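Long-range contacts in porin protein associated with imipenem resistance (Acinetobacter baumannii, PDB 4FUV), which is an eight-stranded outer-membrane beta-barrel protein that probably takes part in the transport of ornithine and imipenem and is associated with imipenem resistance: residues A[22-27]-A[216-221]; A[47-52]-A[74-79]; A[125-130]-A[186-191]. One frame throughout, in Å; residues are numbered along the deposited sequence.

The three contacts illustrate how one antiparallel barrel can serve quite different surroundings. Contact 1 joins the first and last strands and so closes the barrel, while contact 2 belongs to a hairpin formed early in the chain. Their centres lie about 10 Å apart, and their inward side chains meet: Lys-218 NZ is 2.8 Å from Asn-49 OD1, and the hydroxyl of Tyr-76 probably bonds to Glu-24, giving one shared polar cluster. Outward residues of both contacts touch the octyl detergent C8E. Contact 3 lies about 40 Å from contact 1 and 42 Å from contact 2, centre to centre, at the far end of the molecule, where it faces a second subunit.

Contact 1. Residues A[22-27]-A[216-221]; sequences RAEVGT and VGKVGV. With C8E ((hydroxyethyloxy)tri(ethyloxy)octane), chain F; C8E ((hydroxyethyloxy)tri(ethyloxy)octane), chain D.
Glu-24 and Lys-218 meet in a salt bridge on the inner side of the strand pair, with OE2 3.1 Å from NZ. The ammonium approaches from above the carboxylate plane, 55° out of it. Lys-218 is bent at chi3 (56°), which turns CE away from an extended course. The other carboxylate oxygen is held within its own strand: Arg-22, its chain extended from CG to NE, brings NE to 2.8 Å from Glu-24 OE1. Asn-49 and probably Tyr-76 also bond to Glu-24 OE2, and Asn-49 to Lys-218 NZ. These antiparallel strands are the first and last of the barrel, and their pairing closes it. Glycines face the two charged residues across the seam, Gly-220 opposite Glu-24 and Gly-26 opposite Lys-218, where the CA atoms of Gly-26 and Lys-218 come within 3.8 Å. The outer side is apolar: Val-25 and Val-219 lie side by side, CG1 of the first 3.8 Å from CG2 of the second. Where the first strand ends, Thr-27 OG1 sits between its backbone N and carbonyl carbon (chi1 60°) and accepts the N-H of Gly-217 at 3.0 Å, while Thr-27 CG2 touches C8 of a detergent molecule at 3.6 Å.

Contact 2. Residues A[47-52]-A[74-79]; sequences GYNGGD and NVYLNA. With C8E ((hydroxyethyloxy)tri(ethyloxy)octane), chain C.
Gly-47 lies beneath the ring of Tyr-76, and its CA makes a CH-pi contact 3.8 Å from the ring centroid, over the face and displaced toward the rim. CG of Tyr-76 stands between the backbone N and the carbonyl carbon (chi1 68°), and the ring beyond it lies over Gly-47. The two residues also form a hydrogen-bonded antiparallel pair, Gly-47 N donating to Tyr-76 O at 2.9 Å and Gly-47 O accepting from Tyr-76 N. Asn-49 closes in on the same ring from the rim: ND2 lies at the edge, in the ring plane, and OD1 is 3.7 Å from Tyr-76 CE2. Its amide is turned 50° from the ring. ND2 also donates to Tyr-48 O at 2.9 Å, from above that carbonyl plane, and to Glu-24, while OD1 takes a bond from Lys-218. These strands form a hairpin of the barrel wall, and its other surface is different in character. There the edge of the Tyr-48 ring meets Val-75, CD1 to CG2 4.1 Å, and Val-75 CG2 packs 3.6 Å from C7 of a detergent chain. With the Tyr-76 hydroxyl bonded to Arg-22 and probably to Glu-24, the polar ends of Tyr-76 and Asn-49 find partners within the barrel, whereas the detergent-facing surface relies on dispersion, consistent with a wall between a polar interior and membrane lipid.

Contact 3. Residues A[125-130]-A[186-191]; sequences QDFIAG and AVTTGD
Thr-188 is held against the strand of Gln-125, Asp-126 and Phe-127 through its hydroxyl, and here the packing is close. OG1 stands anti to its own backbone N (chi1 -162°) and donates to Asp-126 O at 2.7 Å, in the carbonyl plane. Thr-188 OG1 in turn accepts from Gln-125 NE2 at 2.8 Å; the Gln-125 side chain, fully extended, crosses Thr-188 at about a right angle and presents its N-H in the amide plane. Gly-190 packs against the same amide, its CA 3.5 Å from Gln-125 CD, and Gln-125 NE2 also bonds to Gln-192 O. Thr-188 OG1 lies over one face of the Phe-127 ring, toward the rim, and Thr-188 CB comes 3.6 Å from Phe-127 CD2. Leu-194 and Ala-197 of helix 194-207 pack on the Phe-127 side chain.

Further along, the segments become a short antiparallel pair. Ile-128 and Val-187 exchange two backbone hydrogen bonds, and CB of Ile-128 rests 3.7 Å from CG2 of Val-187. Next to them, Phe-127 CB meets Ala-186 CB at 4.1 Å.

The looser part lies around Thr-189 and Asp-191. Past Thr-188 a water joins the two segments: it donates to Asp-126 O and accepts from Thr-189 N at 3.0 Å. Gly-190 N adds a weak bond to Thr-188 OG1, and the carboxylate of Asp-191 turns out to solvent. The second subunit lies close by: its Thr-189 bonds to Ala-129 O, and Asp-126 bonds to Arg-121 of its own chain and to Arg-118 of the second subunit. At this end of the molecule, backbone pairing at Ile-128 and Val-187 is thus supplemented by a threonine hydroxyl that both gives and receives, with a water bridging beside it.

Contact 1. Residues A[22-27]-A[216-221]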
loop_
_atom_site.group_PDB
_atom_site.type_symbol
_atom_site.label_atom_id
_atom_site.label_comp_id
_atom_site.label_asym_id
_atom_site.label_seq_id
_atom_site.Cartn_x
_atom_site.Cartn_y
_atom_site.Cartn_z
ATOM N N ARG A 22 -19.912 -3.954 -30.229
ATOM C CA ARG A 22 -18.803 -4.105 -29.317
ATOM C C ARG A 22 -19.108 -5.172 -28.286
ATOM O O ARG A 22 -20.271 -5.434 -27.982
ATOM C CB ARG A 22 -18.445 -2.767 -28.659
ATOM C CG ARG A 22 -19.400 -2.280 -27.572
ATOM C CD ARG A 22 -19.020 -0.890 -27.062
ATOM N NE ARG A 22 -19.994 -0.389 -26.091
ATOM C CZ ARG A 22 -20.291 0.895 -25.892
ATOM N NH1 ARG A 22 -19.683 1.856 -26.594
ATOM N NH2 ARG A 22 -21.201 1.221 -24.974
ATOM N N ALA A 23 -18.052 -5.797 -27.783
ATOM C CA ALA A 23 -18.145 -6.732 -26.676
ATOM C C ALA A 23 -17.463 -6.087 -25.490
ATOM O O ALA A 23 -16.423 -5.444 -25.648
ATOM C CB ALA A 23 -17.452 -8.045 -27.031
ATOM N N GLU A 24 -18.033 -6.265 -24.300
ATOM C CA GLU A 24 -17.520 -5.576 -23.134
ATOM C C GLU A 24 -17.704 -6.389 -21.863
ATOM O O GLU A 24 -18.594 -7.238 -21.762
ATOM C CB GLU A 24 -18.189 -4.200 -22.992
ATOM C CG GLU A 24 -19.691 -4.251 -22.648
ATOM C CD GLU A 24 -20.469 -3.050 -23.196
ATOM O OE1 GLU A 24 -20.026 -2.450 -24.204
ATOM O OE2 GLU A 24 -21.515 -2.697 -22.620
ATOM N N VAL A 25 -16.833 -6.113 -20.904
ATOM C CA VAL A 25 -16.871 -6.713 -19.585
ATOM C C VAL A 25 -16.618 -5.591 -18.581
ATOM O O VAL A 25 -15.721 -4.756 -18.760
ATOM C CB VAL A 25 -15.821 -7.844 -19.447
ATOM C CG1 VAL A 25 -14.415 -7.352 -19.821
ATOM C CG2 VAL A 25 -15.837 -8.431 -18.062
ATOM N N GLY A 26 -17.441 -5.530 -17.546
ATOM C CA GLY A 26 -17.253 -4.494 -16.550
ATOM C C GLY A 26 -17.970 -4.756 -15.247
ATOM O O GLY A 26 -18.466 -5.862 -15.000
ATOM N N THR A 27 -18.052 -3.722 -14.418
ATOM C CA THR A 27 -18.574 -3.875 -13.065
ATOM C C THR A 27 -20.095 -4.087 -13.000
ATOM O O THR A 27 -20.632 -4.485 -11.953
ATOM C CB THR A 27 -18.157 -2.690 -12.166
ATOM O OG1 THR A 27 -18.660 -1.464 -12.706
ATOM C CG2 THR A 27 -16.633 -2.600 -12.061
ATOM N N VAL A 216 -19.671 2.827 -12.607
ATOM C CA VAL A 216 -19.485 1.789 -13.619
ATOM C C VAL A 216 -18.105 1.890 -14.244
ATOM O O VAL A 216 -17.649 2.976 -14.590
ATOM C CB VAL A 216 -20.503 1.943 -14.767
ATOM C CG1 VAL A 216 -20.406 0.765 -15.723
ATOM C CG2 VAL A 216 -21.903 2.048 -14.211
ATOM N N GLY A 217 -17.436 0.759 -14.372
ATOM C CA GLY A 217 -16.212 0.681 -15.141
ATOM C C GLY A 217 -16.316 -0.497 -16.091
ATOM O O GLY A 217 -16.684 -1.597 -15.668
ATOM N N LYS A 218 -16.009 -0.278 -17.366
ATOM C CA LYS A 218 -16.026 -1.371 -18.340
ATOM C C LYS A 218 -14.893 -1.243 -19.358
ATOM O O LYS A 218 -14.410 -0.143 -19.623
ATOM C CB LYS A 218 -17.399 -1.480 -19.042
ATOM C CG LYS A 218 -17.819 -0.240 -19.848
ATOM C CD LYS A 218 -19.181 -0.443 -20.546
ATOM C CE LYS A 218 -20.274 -0.815 -19.547
ATOM N NZ LYS A 218 -21.645 -0.777 -20.135
ATOM N N VAL A 219 -14.465 -2.377 -19.909
ATOM C CA VAL A 219 -13.514 -2.400 -21.016
ATOM C C VAL A 219 -14.062 -3.334 -22.096
ATOM O O VAL A 219 -14.973 -4.120 -21.830
ATOM C CB VAL A 219 -12.109 -2.864 -20.574
ATOM C CG1 VAL A 219 -11.466 -1.820 -19.670
ATOM C CG2 VAL A 219 -12.190 -4.227 -19.855
ATOM N N GLY A 220 -13.522 -3.242 -23.309
ATOM C CA GLY A 220 -14.018 -4.063 -24.395
ATOM C C GLY A 220 -13.383 -3.855 -25.758
ATOM O O GLY A 220 -12.375 -3.153 -25.920
ATOM N N VAL A 221 -13.980 -4.488 -26.754
ATOM C CA VAL A 221 -13.472 -4.432 -28.105
ATOM C C VAL A 221 -14.570 -3.948 -29.033
ATOM O O VAL A 221 -15.705 -4.409 -28.944
ATOM C CB VAL A 221 -12.972 -5.820 -28.529
ATOM C CG1 VAL A 221 -12.369 -5.779 -29.929
ATOM C CG2 VAL A 221 -11.972 -6.342 -27.507
HETATM C C4 C8E F . -8.079 -2.917 -23.520
HETATM C C5 C8E F . -9.479 -3.510 -23.439
HETATM C C6 C8E F . -9.591 -4.775 -24.286
HETATM C C7 C8E F . -10.495 -5.801 -23.610
HETATM O O9 C8E F . -14.662 -8.333 -23.913
HETATM C C10 C8E F . -14.966 -9.704 -24.061
HETATM C C11 C8E F . -16.140 -10.073 -23.155
HETATM O O12 C8E F . -17.349 -10.200 -23.883
HETATM C C13 C8E F . -18.239 -11.120 -23.287
HETATM C C14 C8E F . -19.188 -11.688 -24.334
HETATM C C16 C8E F . -22.721 -11.880 -23.289
HETATM C C17 C8E F . -24.117 -11.273 -23.197
HETATM O O18 C8E F . -25.004 -12.219 -22.642
HETATM C C19 C8E F . -24.663 -12.568 -21.320
HETATM C C20 C8E F . -25.790 -13.393 -20.706
HETATM O O21 C8E F . -25.237 -14.568 -20.157
HETATM C C1 C8E D . -10.644 0.389 -16.782
HETATM C C2 C8E D . -11.880 1.243 -16.525
HETATM C C3 C8E D . -12.258 1.188 -15.050
HETATM C C5 C8E D . -15.229 1.861 -11.690
HETATM C C6 C8E D . -16.082 2.150 -10.460
HETATM C C7 C8E D . -15.976 1.045 -9.411
HETATM C C8 C8E D . -17.038 -0.041 -9.567
HETATM O O9 C8E D . -17.667 -0.332 -8.331
HETATM C C10 C8E D . -18.890 -1.021 -8.512
HETATM C C11 C8E D . -19.397 -1.625 -7.203
HETATM O O12 C8E D . -20.347 -0.764 -6.616
HETATM C C13 C8E D . -21.312 -1.414 -5.814
HETATM C C14 C8E D . -22.278 -0.344 -5.325
HETATM O O15 C8E D . -21.595 0.889 -5.431
HETATM C C16 C8E D . -21.582 1.662 -4.250
HETATM C C17 C8E D . -21.263 3.109 -4.604
HETATM O O18 C8E D . -20.087 3.497 -3.934
#

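Contact 2. Residues A[47-52]-A[74-79]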
loop_
_atom_site.group_PDB
_atom_site.type_symbol
_atom_site.label_atom_id
_atom_site.label_comp_id
_atom_site.label_asym_id
_atom_site.label_seq_id
_atom_site.Cartn_x
_atom_site.Cartn_y
_atom_site.Cartn_z
ATOM N N GLY A 47 -27.030 -1.399 -25.606
ATOM C CA GLY A 47 -26.309 -2.532 -25.062
ATOM C C GLY A 47 -27.016 -3.350 -24.003
ATOM O O GLY A 47 -28.032 -2.946 -23.446
ATOM N N TYR A 48 -26.461 -4.527 -23.745
ATOM C CA TYR A 48 -26.895 -5.363 -22.650
ATOM C C TYR A 48 -25.688 -5.771 -21.841
ATOM O O TYR A 48 -24.670 -6.182 -22.396
ATOM C CB TYR A 48 -27.606 -6.619 -23.153
ATOM C CG TYR A 48 -27.998 -7.568 -22.028
ATOM C CD1 TYR A 48 -29.152 -7.356 -21.290
ATOM C CD2 TYR A 48 -27.208 -8.669 -21.707
ATOM C CE1 TYR A 48 -29.522 -8.230 -20.256
ATOM C CE2 TYR A 48 -27.560 -9.542 -20.674
ATOM C CZ TYR A 48 -28.720 -9.312 -19.947
ATOM O OH TYR A 48 -29.089 -10.179 -18.928
ATOM N N ASN A 49 -25.811 -5.660 -20.525
ATOM C CA ASN A 49 -24.806 -6.174 -19.606
ATOM C C ASN A 49 -25.540 -7.087 -18.637
ATOM O O ASN A 49 -26.478 -6.667 -17.943
ATOM C CB ASN A 49 -24.138 -5.075 -18.778
ATOM C CG ASN A 49 -23.272 -4.126 -19.600
ATOM O OD1 ASN A 49 -23.022 -3.010 -19.161
ATOM N ND2 ASN A 49 -22.812 -4.558 -20.780
ATOM N N GLY A 50 -25.095 -8.323 -18.571
ATOM C CA GLY A 50 -25.740 -9.289 -17.706
ATOM C C GLY A 50 -24.733 -10.303 -17.252
ATOM O O GLY A 50 -23.534 -10.023 -17.209
ATOM N N GLY A 51 -25.227 -11.492 -16.930
ATOM C CA GLY A 51 -24.390 -12.550 -16.418
ATOM C C GLY A 51 -24.501 -12.612 -14.913
ATOM O O GLY A 51 -25.325 -11.915 -14.311
ATOM N N ASP A 52 -23.683 -13.467 -14.311
ATOM C CA ASP A 52 -23.531 -13.505 -12.865
ATOM C C ASP A 52 -22.285 -14.276 -12.446
ATOM O O ASP A 52 -22.121 -15.450 -12.791
ATOM C CB ASP A 52 -24.787 -14.037 -12.160
ATOM C CG ASP A 52 -25.095 -15.472 -12.502
ATOM O OD1 ASP A 52 -24.923 -15.856 -13.676
ATOM O OD2 ASP A 52 -25.516 -16.213 -11.585
ATOM N N ASN A 74 -28.963 -5.628 -17.173
ATOM C CA ASN A 74 -29.087 -4.228 -17.520
ATOM C C ASN A 74 -29.208 -4.022 -19.028
ATOM O O ASN A 74 -28.501 -4.672 -19.802
ATOM C CB ASN A 74 -27.853 -3.503 -17.012
ATOM C CG ASN A 74 -27.593 -3.778 -15.547
ATOM O OD1 ASN A 74 -28.449 -3.538 -14.699
ATOM N ND2 ASN A 74 -26.414 -4.302 -15.245
ATOM N N VAL A 75 -30.112 -3.129 -19.429
ATOM C CA VAL A 75 -30.217 -2.688 -20.821
ATOM C C VAL A 75 -29.969 -1.187 -20.861
ATOM O O VAL A 75 -30.593 -0.441 -20.108
ATOM C CB VAL A 75 -31.627 -2.932 -21.410
ATOM C CG1 VAL A 75 -31.702 -2.421 -22.850
ATOM C CG2 VAL A 75 -32.002 -4.390 -21.337
ATOM N N TYR A 76 -29.096 -0.732 -21.752
ATOM C CA TYR A 76 -28.778 0.696 -21.784
ATOM C C TYR A 76 -28.797 1.316 -23.172
ATOM O O TYR A 76 -28.508 0.661 -24.190
ATOM C CB TYR A 76 -27.441 0.976 -21.080
ATOM C CG TYR A 76 -26.215 0.417 -21.803
ATOM C CD1 TYR A 76 -25.570 1.155 -22.802
ATOM C CD2 TYR A 76 -25.691 -0.827 -21.474
ATOM C CE1 TYR A 76 -24.448 0.656 -23.464
ATOM C CE2 TYR A 76 -24.575 -1.343 -22.134
ATOM C CZ TYR A 76 -23.946 -0.577 -23.126
ATOM O OH TYR A 76 -22.831 -1.037 -23.800
ATOM N N LEU A 77 -29.145 2.590 -23.207
ATOM C CA LEU A 77 -29.070 3.359 -24.441
ATOM C C LEU A 77 -28.306 4.652 -24.164
ATOM O O LEU A 77 -28.752 5.494 -23.371
ATOM C CB LEU A 77 -30.464 3.667 -24.970
ATOM C CG LEU A 77 -30.484 4.472 -26.264
ATOM C CD1 LEU A 77 -29.791 3.691 -27.385
ATOM C CD2 LEU A 77 -31.911 4.821 -26.643
ATOM N N ASN A 78 -27.144 4.789 -24.792
ATOM C CA ASN A 78 -26.327 5.989 -24.623
ATOM C C ASN A 78 -26.097 6.749 -25.909
ATOM O O ASN A 78 -25.848 6.149 -26.961
ATOM C CB ASN A 78 -24.956 5.646 -24.027
ATOM C CG ASN A 78 -25.060 5.125 -22.626
ATOM O OD1 ASN A 78 -25.916 5.562 -21.877
ATOM N ND2 ASN A 78 -24.192 4.183 -22.264
ATOM N N ALA A 79 -26.162 8.069 -25.809
ATOM C CA ALA A 79 -25.554 8.940 -26.822
ATOM C C ALA A 79 -24.067 9.045 -26.512
ATOM O O ALA A 79 -23.678 9.177 -25.342
ATOM C CB ALA A 79 -26.192 10.316 -26.785
HETATM C C1 C8E C . -28.931 -5.199 -27.975
HETATM C C2 C8E C . -29.766 -4.991 -26.713
HETATM C C3 C8E C . -30.747 -6.140 -26.503
HETATM C C4 C8E C . -31.732 -5.873 -25.366
HETATM C C5 C8E C . -31.683 -6.979 -24.319
HETATM C C6 C8E C . -33.043 -7.306 -23.705
HETATM C C7 C8E C . -32.885 -7.709 -22.239
HETATM C C8 C8E C . -34.229 -7.979 -21.574
HETATM O O9 C8E C . -34.098 -7.941 -20.168
HETATM C C10 C8E C . -34.551 -6.727 -19.611
#

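Contact 3. Residues A[125-130]-A[186-191]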
loop_
_atom_site.group_PDB
_atom_site.type_symbol
_atom_site.label_atom_id
_atom_site.label_comp_id
_atom_site.label_asym_id
_atom_site.label_seq_id
_atom_site.Cartn_x
_atom_site.Cartn_y
_atom_site.Cartn_z
ATOM N N GLN A 125 -15.700 1.629 13.672
ATOM C CA GLN A 125 -15.391 1.124 15.000
ATOM C C GLN A 125 -14.658 -0.202 14.865
ATOM O O GLN A 125 -15.007 -1.039 14.021
ATOM C CB GLN A 125 -16.656 0.960 15.844
ATOM C CG GLN A 125 -16.374 0.464 17.254
ATOM C CD GLN A 125 -17.613 0.398 18.132
ATOM O OE1 GLN A 125 -18.484 1.267 18.069
ATOM N NE2 GLN A 125 -17.683 -0.627 18.979
ATOM N N ASP A 126 -13.618 -0.372 15.670
ATOM C CA ASP A 126 -12.834 -1.599 15.644
ATOM C C ASP A 126 -13.469 -2.666 16.530
ATOM O O ASP A 126 -13.954 -2.362 17.624
ATOM C CB ASP A 126 -11.407 -1.328 16.107
ATOM C CG ASP A 126 -10.647 -0.412 15.150
ATOM O OD1 ASP A 126 -10.896 -0.473 13.929
ATOM O OD2 ASP A 126 -9.799 0.363 15.621
ATOM N N PHE A 127 -13.454 -3.903 16.033
ATOM C CA PHE A 127 -13.939 -5.070 16.748
ATOM C C PHE A 127 -12.912 -6.187 16.609
ATOM O O PHE A 127 -12.123 -6.191 15.674
ATOM C CB PHE A 127 -15.265 -5.560 16.168
ATOM C CG PHE A 127 -16.423 -4.633 16.407
ATOM C CD1 PHE A 127 -16.662 -3.571 15.550
ATOM C CD2 PHE A 127 -17.294 -4.847 17.472
ATOM C CE1 PHE A 127 -17.737 -2.720 15.758
ATOM C CE2 PHE A 127 -18.368 -4.005 17.691
ATOM C CZ PHE A 127 -18.593 -2.932 16.821
ATOM N N ILE A 128 -12.929 -7.132 17.545
ATOM C CA ILE A 128 -12.084 -8.314 17.442
ATOM C C ILE A 128 -12.952 -9.557 17.579
ATOM O O ILE A 128 -13.642 -9.728 18.585
ATOM C CB ILE A 128 -10.984 -8.341 18.528
ATOM C CG1 ILE A 128 -9.838 -7.389 18.151
ATOM C CG2 ILE A 128 -10.436 -9.760 18.696
ATOM C CD1 ILE A 128 -8.800 -7.198 19.272
ATOM N N ALA A 129 -12.898 -10.425 16.571
ATOM C CA ALA A 129 -13.730 -11.621 16.527
ATOM C C ALA A 129 -13.397 -12.594 17.660
ATOM O O ALA A 129 -12.225 -12.835 17.963
ATOM C CB ALA A 129 -13.581 -12.314 15.182
ATOM N N GLY A 130 -14.434 -13.166 18.262
ATOM C CA GLY A 130 -14.262 -14.165 19.304
ATOM C C GLY A 130 -13.744 -15.493 18.782
ATOM O O GLY A 130 -13.455 -15.641 17.593
ATOM N N ALA A 186 -18.022 -10.653 19.155
ATOM C CA ALA A 186 -16.815 -9.854 19.068
ATOM C C ALA A 186 -16.663 -8.982 20.302
ATOM O O ALA A 186 -17.645 -8.615 20.938
ATOM C CB ALA A 186 -16.852 -9.001 17.816
ATOM N N VAL A 187 -15.422 -8.668 20.654
ATOM C CA VAL A 187 -15.166 -7.718 21.732
ATOM C C VAL A 187 -14.845 -6.363 21.131
ATOM O O VAL A 187 -14.437 -6.271 19.966
ATOM C CB VAL A 187 -14.001 -8.167 22.615
ATOM C CG1 VAL A 187 -14.295 -9.541 23.209
ATOM C CG2 VAL A 187 -12.705 -8.199 21.801
ATOM N N THR A 188 -15.004 -5.310 21.929
ATOM C CA THR A 188 -14.813 -3.951 21.432
ATOM C C THR A 188 -14.724 -2.988 22.615
ATOM O O THR A 188 -15.047 -3.368 23.725
ATOM C CB THR A 188 -15.998 -3.548 20.539
ATOM O OG1 THR A 188 -15.638 -2.432 19.722
ATOM C CG2 THR A 188 -17.247 -3.206 21.391
ATOM N N THR A 189 -14.273 -1.755 22.392
ATOM C CA THR A 189 -14.333 -0.760 23.454
ATOM C C THR A 189 -15.040 0.478 22.962
ATOM O O THR A 189 -15.137 1.460 23.677
ATOM C CB THR A 189 -12.957 -0.369 24.027
ATOM O OG1 THR A 189 -12.106 0.058 22.956
ATOM C CG2 THR A 189 -12.316 -1.550 24.772
ATOM N N GLY A 190 -15.547 0.419 21.739
ATOM C CA GLY A 190 -16.245 1.549 21.170
ATOM C C GLY A 190 -17.670 1.655 21.667
ATOM O O GLY A 190 -18.135 0.835 22.462
ATOM N N ASP A 191 -18.370 2.660 21.161
ATOM C CA ASP A 191 -19.711 2.999 21.613
ATOM C C ASP A 191 -20.786 1.978 21.224
ATOM O O ASP A 191 -21.730 1.749 21.970
ATOM C CB ASP A 191 -20.087 4.371 21.047
ATOM C CG ASP A 191 -20.618 5.299 22.101
ATOM O OD1 ASP A 191 -19.801 5.876 22.849
ATOM O OD2 ASP A 191 -21.854 5.449 22.184
HETATM O O HOH W 1 -13.142 -0.558 19.923
#